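Putative methyltransferase (PDB 3LL7) is a putative methyltransferase whose substrate is not established, although its THUMP-like domain would be consistent with action on RNA. Local coordinates at residues A[230-235]-A[297-302]; A[276-281]-A[307-312]. All coordinates share one frame; numbering follows the deposited sequence.

Interaction 1 (A[230-235]-A[297-302])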
ATOM      1  N   VAL A 230       6.685  -2.920  -5.235  1.00  9.83           N
ATOM      2  CA  VAL A 230       6.493  -1.778  -4.340  1.00 10.01           C
ATOM      3  C   VAL A 230       5.205  -1.119  -4.780  1.00  9.59           C
ATOM      4  O   VAL A 230       5.105  -0.643  -5.934  1.00  9.37           O
ATOM      5  CB  VAL A 230       7.666  -0.764  -4.427  1.00 10.28           C
ATOM      6  CG1 VAL A 230       7.395   0.447  -3.514  1.00 10.92           C
ATOM      7  CG2 VAL A 230       8.976  -1.467  -4.082  1.00 10.13           C
ATOM      8  N   VAL A 231       4.181  -1.201  -3.936  1.00  9.43           N
ATOM      9  CA  VAL A 231       2.829  -0.822  -4.406  1.00  9.51           C
ATOM     10  C   VAL A 231       2.329   0.455  -3.730  1.00  9.40           C
ATOM     11  O   VAL A 231       2.115   0.477  -2.499  1.00 10.34           O
ATOM     12  CB  VAL A 231       1.818  -1.982  -4.168  1.00  9.49           C
ATOM     13  CG1 VAL A 231       0.424  -1.616  -4.692  1.00 11.36           C
ATOM     14  CG2 VAL A 231       2.328  -3.297  -4.830  1.00 10.98           C
ATOM     15  N   ALA A 232       2.135   1.504  -4.523  1.00 10.43           N
ATOM     16  CA  ALA A 232       1.548   2.738  -4.014  1.00 11.89           C
ATOM     17  C   ALA A 232       0.077   2.867  -4.456  1.00 13.59           C
ATOM     18  O   ALA A 232      -0.297   2.369  -5.530  1.00 13.29           O
ATOM     19  CB  ALA A 232       2.343   3.941  -4.476  1.00 10.28           C
ATOM     20  N   ALA A 233      -0.720   3.497  -3.595  1.00 14.85           N
ATOM     21  CA  ALA A 233      -2.136   3.866  -3.837  1.00 16.97           C
ATOM     22  C   ALA A 233      -2.422   5.135  -3.038  1.00 18.13           C
ATOM     23  O   ALA A 233      -1.859   5.337  -1.955  1.00 17.92           O
ATOM     24  CB  ALA A 233      -3.070   2.744  -3.405  1.00 17.17           C
ATOM     25  N   HIS A 234      -3.298   5.997  -3.553  1.00 19.50           N
ATOM     26  CA  HIS A 234      -3.677   7.238  -2.841  1.00 20.69           C
ATOM     27  C   HIS A 234      -2.476   8.162  -2.578  1.00 21.15           C
ATOM     28  O   HIS A 234      -2.443   8.889  -1.582  1.00 21.98           O
ATOM     29  CB  HIS A 234      -4.411   6.917  -1.529  1.00 20.94           C
ATOM     30  CG  HIS A 234      -5.552   5.959  -1.696  1.00 21.63           C
ATOM     31  ND1 HIS A 234      -6.752   6.325  -2.270  1.00 23.59           N
ATOM     32  CD2 HIS A 234      -5.671   4.649  -1.379  1.00 22.13           C
ATOM     33  CE1 HIS A 234      -7.563   5.281  -2.297  1.00 23.23           C
ATOM     34  NE2 HIS A 234      -6.928   4.249  -1.770  1.00 24.12           N
ATOM     35  N   GLY A 235      -1.490   8.112  -3.468  1.00 21.03           N
ATOM     36  CA  GLY A 235      -0.297   8.933  -3.344  1.00 20.62           C
ATOM     37  C   GLY A 235       0.817   8.436  -2.431  1.00 20.06           C
ATOM     38  O   GLY A 235       1.780   9.169  -2.212  1.00 20.81           O
ATOM     39  N   PRO A 297       9.256  11.860  -9.721  1.00  9.56           N
ATOM     40  CA  PRO A 297       8.830  10.440  -9.674  1.00 10.49           C
ATOM     41  C   PRO A 297       7.872  10.187  -8.503  1.00 10.71           C
ATOM     42  O   PRO A 297       7.974  10.850  -7.435  1.00 10.13           O
ATOM     43  CB  PRO A 297      10.149   9.674  -9.454  1.00 10.35           C
ATOM     44  CG  PRO A 297      10.998  10.639  -8.726  1.00 11.02           C
ATOM     45  CD  PRO A 297      10.680  12.004  -9.405  1.00  9.26           C
ATOM     46  N   HIS A 298       6.967   9.227  -8.705  1.00  9.63           N
ATOM     47  CA  HIS A 298       5.999   8.860  -7.657  1.00  9.57           C
ATOM     48  C   HIS A 298       6.654   8.118  -6.490  1.00  9.23           C
ATOM     49  O   HIS A 298       7.826   7.722  -6.555  1.00  8.58           O
ATOM     50  CB  HIS A 298       4.785   8.134  -8.227  1.00  9.84           C
ATOM     51  CG  HIS A 298       5.093   6.843  -8.926  1.00 10.34           C
ATOM     52  ND1 HIS A 298       5.675   5.761  -8.297  1.00 11.66           N
ATOM     53  CD2 HIS A 298       4.820   6.440 -10.189  1.00 12.92           C
ATOM     54  CE1 HIS A 298       5.772   4.756  -9.154  1.00 11.93           C
ATOM     55  NE2 HIS A 298       5.257   5.144 -10.307  1.00 10.20           N
ATOM     56  N   THR A 299       5.905   7.933  -5.414  1.00  8.76           N
ATOM     57  CA  THR A 299       6.475   7.408  -4.174  1.00  8.52           C
ATOM     58  C   THR A 299       6.977   5.974  -4.270  1.00  7.32           C
ATOM     59  O   THR A 299       7.913   5.596  -3.551  1.00  6.27           O
ATOM     60  CB  THR A 299       5.479   7.522  -2.989  1.00  8.59           C
ATOM     61  OG1 THR A 299       4.265   6.822  -3.269  1.00  9.70           O
ATOM     62  CG2 THR A 299       5.173   9.029  -2.718  1.00 11.47           C
ATOM     63  N   ALA A 300       6.364   5.183  -5.139  1.00  6.33           N
ATOM     64  CA  ALA A 300       6.782   3.779  -5.283  1.00  7.29           C
ATOM     65  C   ALA A 300       8.147   3.722  -5.970  1.00  7.12           C
ATOM     66  O   ALA A 300       9.005   2.897  -5.588  1.00  6.30           O
ATOM     67  CB  ALA A 300       5.735   2.960  -6.060  1.00  6.86           C
ATOM     68  N   LEU A 301       8.361   4.574  -6.970  1.00  7.00           N
ATOM     69  CA  LEU A 301       9.689   4.650  -7.599  1.00  8.20           C
ATOM     70  C   LEU A 301      10.780   5.035  -6.603  1.00  8.15           C
ATOM     71  O   LEU A 301      11.846   4.453  -6.585  1.00  8.36           O
ATOM     72  CB  LEU A 301       9.724   5.626  -8.759  1.00  7.67           C
ATOM     73  CG  LEU A 301       9.279   4.948 -10.053  1.00 14.29           C
ATOM     74  CD1 LEU A 301       9.029   5.989 -11.071  1.00 16.12           C
ATOM     75  CD2 LEU A 301      10.352   3.935 -10.574  1.00 10.80           C
ATOM     76  N   LEU A 302      10.482   6.055  -5.794  1.00  8.39           N
ATOM     77  CA  LEU A 302      11.398   6.507  -4.754  1.00  8.93           C
ATOM     78  C   LEU A 302      11.738   5.403  -3.750  1.00  9.60           C
ATOM     79  O   LEU A 302      12.905   5.191  -3.434  1.00  9.36           O
ATOM     80  CB  LEU A 302      10.805   7.733  -4.032  1.00  9.58           C
ATOM     81  CG  LEU A 302      10.739   9.024  -4.860  1.00 13.15           C
ATOM     82  CD1 LEU A 302       9.927  10.101  -4.092  1.00 15.33           C
ATOM     83  CD2 LEU A 302      12.118   9.526  -5.218  1.00 15.47           C
TER

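Interaction 2 (A[276-281]-A[307-312])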
HETATM    1  N   MSE A 276      18.306  -4.264  -8.984  1.00  8.29           N
HETATM    2  CA  MSE A 276      19.313  -3.499  -8.286  1.00 10.37           C
HETATM    3  C   MSE A 276      20.620  -3.507  -9.082  1.00 10.05           C
HETATM    4  O   MSE A 276      21.354  -2.504  -9.075  1.00  9.86           O
HETATM    5  CB  MSE A 276      19.552  -4.042  -6.878  1.00 11.16           C
HETATM    6  CG  MSE A 276      18.447  -3.653  -5.893  1.00 17.02           C
HETATM    7 SE   MSE A 276      17.935  -1.754  -6.004  0.75 30.22          SE
HETATM    8  CE  MSE A 276      19.581  -0.820  -5.607  1.00 25.79           C
ATOM      9  N   GLU A 277      20.898  -4.628  -9.760  1.00  9.14           N
ATOM     10  CA  GLU A 277      22.095  -4.751 -10.594  1.00  9.89           C
ATOM     11  C   GLU A 277      22.089  -3.667 -11.668  1.00  9.74           C
ATOM     12  O   GLU A 277      23.124  -3.039 -11.932  1.00  8.05           O
ATOM     13  CB  GLU A 277      22.188  -6.120 -11.266  1.00 10.28           C
ATOM     14  CG  GLU A 277      23.400  -6.253 -12.163  1.00 12.62           C
ATOM     15  CD  GLU A 277      23.480  -7.582 -12.862  1.00 16.60           C
ATOM     16  OE1 GLU A 277      22.436  -8.193 -13.141  1.00 18.96           O
ATOM     17  OE2 GLU A 277      24.611  -8.023 -13.137  1.00 20.99           O
ATOM     18  N   GLU A 278      20.933  -3.494 -12.314  1.00  9.27           N
ATOM     19  CA  GLU A 278      20.786  -2.465 -13.347  1.00  9.35           C
ATOM     20  C   GLU A 278      20.997  -1.101 -12.738  1.00  8.88           C
ATOM     21  O   GLU A 278      21.815  -0.316 -13.236  1.00  9.88           O
ATOM     22  CB  GLU A 278      19.407  -2.559 -14.029  1.00  9.20           C
ATOM     23  CG  GLU A 278      19.135  -1.433 -15.034  1.00 10.46           C
ATOM     24  CD  GLU A 278      17.749  -1.556 -15.625  1.00 12.75           C
ATOM     25  OE1 GLU A 278      16.901  -2.263 -15.008  1.00 12.40           O
ATOM     26  OE2 GLU A 278      17.510  -0.969 -16.697  1.00 11.50           O
ATOM     27  N   GLU A 279      20.279  -0.793 -11.656  1.00  8.75           N
ATOM     28  CA  GLU A 279      20.443   0.496 -10.967  1.00  9.24           C
ATOM     29  C   GLU A 279      21.898   0.806 -10.636  1.00 10.66           C
ATOM     30  O   GLU A 279      22.344   1.914 -10.831  1.00 10.10           O
ATOM     31  CB  GLU A 279      19.602   0.544  -9.685  1.00  9.65           C
ATOM     32  CG  GLU A 279      19.707   1.841  -8.838  1.00  9.44           C
ATOM     33  CD  GLU A 279      19.165   3.115  -9.509  1.00 11.98           C
ATOM     34  OE1 GLU A 279      18.383   3.022 -10.483  1.00 11.52           O
ATOM     35  OE2 GLU A 279      19.483   4.234  -9.018  1.00 13.18           O
ATOM     36  N   ARG A 280      22.619  -0.196 -10.139  1.00 10.57           N
ATOM     37  CA  ARG A 280      24.012   0.021  -9.715  1.00 12.36           C
ATOM     38  C   ARG A 280      24.995   0.171 -10.878  1.00 11.94           C
ATOM     39  O   ARG A 280      25.981   0.890 -10.761  1.00 13.44           O
ATOM     40  CB  ARG A 280      24.444  -1.150  -8.833  1.00 12.42           C
ATOM     41  CG  ARG A 280      23.952  -0.966  -7.415  1.00 16.44           C
ATOM     42  CD  ARG A 280      23.831  -2.272  -6.643  1.00 23.18           C
ATOM     43  NE  ARG A 280      22.883  -2.073  -5.552  1.00 28.56           N
ATOM     44  CZ  ARG A 280      22.669  -2.931  -4.564  1.00 31.32           C
ATOM     45  NH1 ARG A 280      23.353  -4.068  -4.499  1.00 32.60           N
ATOM     46  NH2 ARG A 280      21.776  -2.635  -3.628  1.00 32.58           N
ATOM     47  N   SER A 281      24.685  -0.515 -11.980  0.50 11.56           N
ATOM     48  CA  SER A 281      25.550  -0.630 -13.168  0.50 11.34           C
ATOM     49  C   SER A 281      25.508   0.574 -14.109  0.50 10.52           C
ATOM     50  O   SER A 281      26.470   0.853 -14.819  0.50 10.48           O
ATOM     51  CB  SER A 281      25.175  -1.879 -13.963  0.50 10.96           C
ATOM     52  OG  SER A 281      24.075  -1.639 -14.829  0.50 11.72           O
ATOM     53  N   PHE A 307      16.487   5.396  -8.880  1.00  9.62           N
ATOM     54  CA  PHE A 307      16.852   6.818  -9.061  1.00  9.56           C
ATOM     55  C   PHE A 307      17.520   7.080 -10.418  1.00  9.73           C
ATOM     56  O   PHE A 307      17.122   8.007 -11.175  1.00  9.82           O
ATOM     57  CB  PHE A 307      17.791   7.243  -7.922  1.00 10.56           C
ATOM     58  CG  PHE A 307      17.229   7.005  -6.512  1.00 10.83           C
ATOM     59  CD1 PHE A 307      15.990   7.541  -6.119  1.00 13.75           C
ATOM     60  CD2 PHE A 307      17.962   6.280  -5.581  1.00 13.71           C
ATOM     61  CE1 PHE A 307      15.474   7.330  -4.814  1.00  9.80           C
ATOM     62  CE2 PHE A 307      17.461   6.047  -4.263  1.00 14.75           C
ATOM     63  CZ  PHE A 307      16.212   6.580  -3.891  1.00 13.45           C
ATOM     64  N   LYS A 308      18.532   6.274 -10.727  1.00  9.18           N
ATOM     65  CA  LYS A 308      19.262   6.383 -11.982  1.00  9.05           C
ATOM     66  C   LYS A 308      18.533   5.695 -13.120  1.00  9.54           C
ATOM     67  O   LYS A 308      18.513   6.202 -14.257  1.00  9.04           O
ATOM     68  CB  LYS A 308      20.666   5.805 -11.809  1.00  9.57           C
ATOM     69  CG  LYS A 308      21.479   6.566 -10.782  1.00  9.48           C
ATOM     70  CD  LYS A 308      22.478   5.608 -10.100  1.00 11.57           C
ATOM     71  CE  LYS A 308      23.504   5.086 -11.030  1.00 11.86           C
ATOM     72  NZ  LYS A 308      24.336   3.964 -10.395  1.00 10.47           N
ATOM     73  N   THR A 309      17.935   4.529 -12.833  1.00  8.96           N
ATOM     74  CA  THR A 309      17.289   3.761 -13.898  1.00  9.08           C
ATOM     75  C   THR A 309      16.179   4.559 -14.610  1.00  8.12           C
ATOM     76  O   THR A 309      16.034   4.468 -15.819  1.00  8.41           O
ATOM     77  CB  THR A 309      16.746   2.431 -13.352  1.00  8.49           C
ATOM     78  OG1 THR A 309      17.842   1.720 -12.738  1.00 10.22           O
ATOM     79  CG2 THR A 309      16.248   1.531 -14.483  1.00  9.80           C
ATOM     80  N   VAL A 310      15.417   5.343 -13.870  1.00  8.57           N
ATOM     81  CA  VAL A 310      14.357   6.124 -14.515  1.00  9.53           C
ATOM     82  C   VAL A 310      14.977   7.063 -15.566  1.00  9.52           C
ATOM     83  O   VAL A 310      14.471   7.185 -16.686  1.00  8.40           O
ATOM     84  CB  VAL A 310      13.504   6.914 -13.502  1.00 10.47           C
ATOM     85  CG1 VAL A 310      12.498   7.858 -14.246  1.00 12.28           C
ATOM     86  CG2 VAL A 310      12.741   5.976 -12.564  1.00 13.25           C
ATOM     87  N   ALA A 311      16.095   7.728 -15.210  1.00  8.68           N
ATOM     88  CA  ALA A 311      16.706   8.694 -16.147  1.00  9.25           C
ATOM     89  C   ALA A 311      17.251   7.969 -17.406  1.00  8.99           C
ATOM     90  O   ALA A 311      17.110   8.447 -18.547  1.00  8.79           O
ATOM     91  CB  ALA A 311      17.837   9.463 -15.424  1.00  9.23           C
ATOM     92  N   TYR A 312      17.900   6.840 -17.172  1.00  8.32           N
ATOM     93  CA  TYR A 312      18.528   6.058 -18.232  1.00 10.55           C
ATOM     94  C   TYR A 312      17.460   5.440 -19.160  1.00  9.57           C
ATOM     95  O   TYR A 312      17.634   5.476 -20.354  1.00 11.91           O
ATOM     96  CB  TYR A 312      19.405   4.938 -17.614  1.00 11.25           C
ATOM     97  CG  TYR A 312      20.235   4.190 -18.650  1.00 14.01           C
ATOM     98  CD1 TYR A 312      21.401   4.763 -19.168  1.00 20.43           C
ATOM     99  CD2 TYR A 312      19.840   2.952 -19.127  1.00 20.51           C
ATOM    100  CE1 TYR A 312      22.156   4.107 -20.138  1.00 23.48           C
ATOM    101  CE2 TYR A 312      20.605   2.267 -20.087  1.00 21.41           C
ATOM    102  CZ  TYR A 312      21.752   2.864 -20.589  1.00 24.31           C
ATOM    103  OH  TYR A 312      22.517   2.219 -21.548  1.00 27.02           O
TER

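Interaction 1 (A[230-235]-A[297-302])
A232 and A300 bring the end of strand 225-233 up against the first turn of helix 299-304, with their CA atoms 5.5 Å apart and no hydrogen bond between the two backbones. Small side chains allow this closeness. The A300 methyl sits between two strand residues: its CB is 3.9 Å from A232 CB and equally far from V230 CG1. V230 puts CG1 anti to its backbone N (chi1 178°), and that branch also rests 3.6 Å from A300 O. At the other end T299 faces the turn after the strand, its CG2 3.4 Å from G235 O while its OG1 lies over the A232 methyl. H298, at the N-cap, accepts a weak bond from A300 N through ND1 (3.3 Å), with the donor in the plane of the ring.

V231 and A233 point the other way, against helix 81-86, so the strand is covered on both faces. Strand 225-233 pairs antiparallel with strand 236-244, which reaches the parallel strands beyond it. This is the sixth-and-seventh-strand pair of the Rossmann-like class I methyltransferase sheet, here meeting a helix from the ferredoxin-like region.

Interaction 2 (A[276-281]-A[307-312])
E279 reaches from the short helix 276-281 to the backbone N-H groups of K308 and T309, a polar joint between a helix that follows strand 272-274 of the methyltransferase sheet and one belonging to the ferredoxin-like region. The two segments' axes cross at 76°, approaching to 8.3 Å, and the E279 carboxylate lies between them.

The E279 side chain starts at CB, which lies 3.7 Å from T309 OG1. CG leaves anti to the backbone N, and a bend at chi2 (65°) then brings CD in front of the backbone N atoms of F307 and K308, nearest that of K308. From there the two oxygens part. OE1 takes two bonds, both from T309: the backbone N at 2.8 Å, on the syn side, and OG1 at 2.7 Å, on the anti side, each somewhat out of the carboxylate plane. OE2 receives K308 N through its syn lone pair at 2.8 Å, nearly straight at 172°. Three donors thus hold the group and fix its rotation, and these N-H donors would be expected to favour the negative charge. Close by, CB, CG and CD of K308 all lie near OE2.

E278 adds a van der Waals touch, T309 CG2 lying 3.6 Å from its OE2 and the two side chains crossing at about a right angle, while the E278 carboxylate finds its charge partner in R313. T309 is also packed against F272 and F274 of the sheet.

K308 bends at chi3 and carries NZ to the backbone of 276-281. Its ammonium group does not pair with the E279 carboxylate, NZ being 5.1 Å from OE2; instead NZ gives a 2.9 Å hydrogen bond to E279 O, lying in the plane of that carbonyl.

Both contacts join the methyltransferase sheet region to the ferredoxin-like region, at centres about 17 Å apart. Interaction 1 is a buried meeting near the middle of the chain, built on alanine and valine methyl groups without a hydrogen bond across it. Interaction 2 is partly buried and much farther out, and there a carboxylate, backbone N-H groups and a lysine do the work. Helices 299-304 and 307-314, one from each contact, follow each other in the chain and pack together: L301 CD2 meets V310 CG2 at 3.7 Å, and L302 O lies 3.6 Å from F307 CZ. So the two contacts are linked through the packing of these helices, one apolar and buried, the other polar and partly buried.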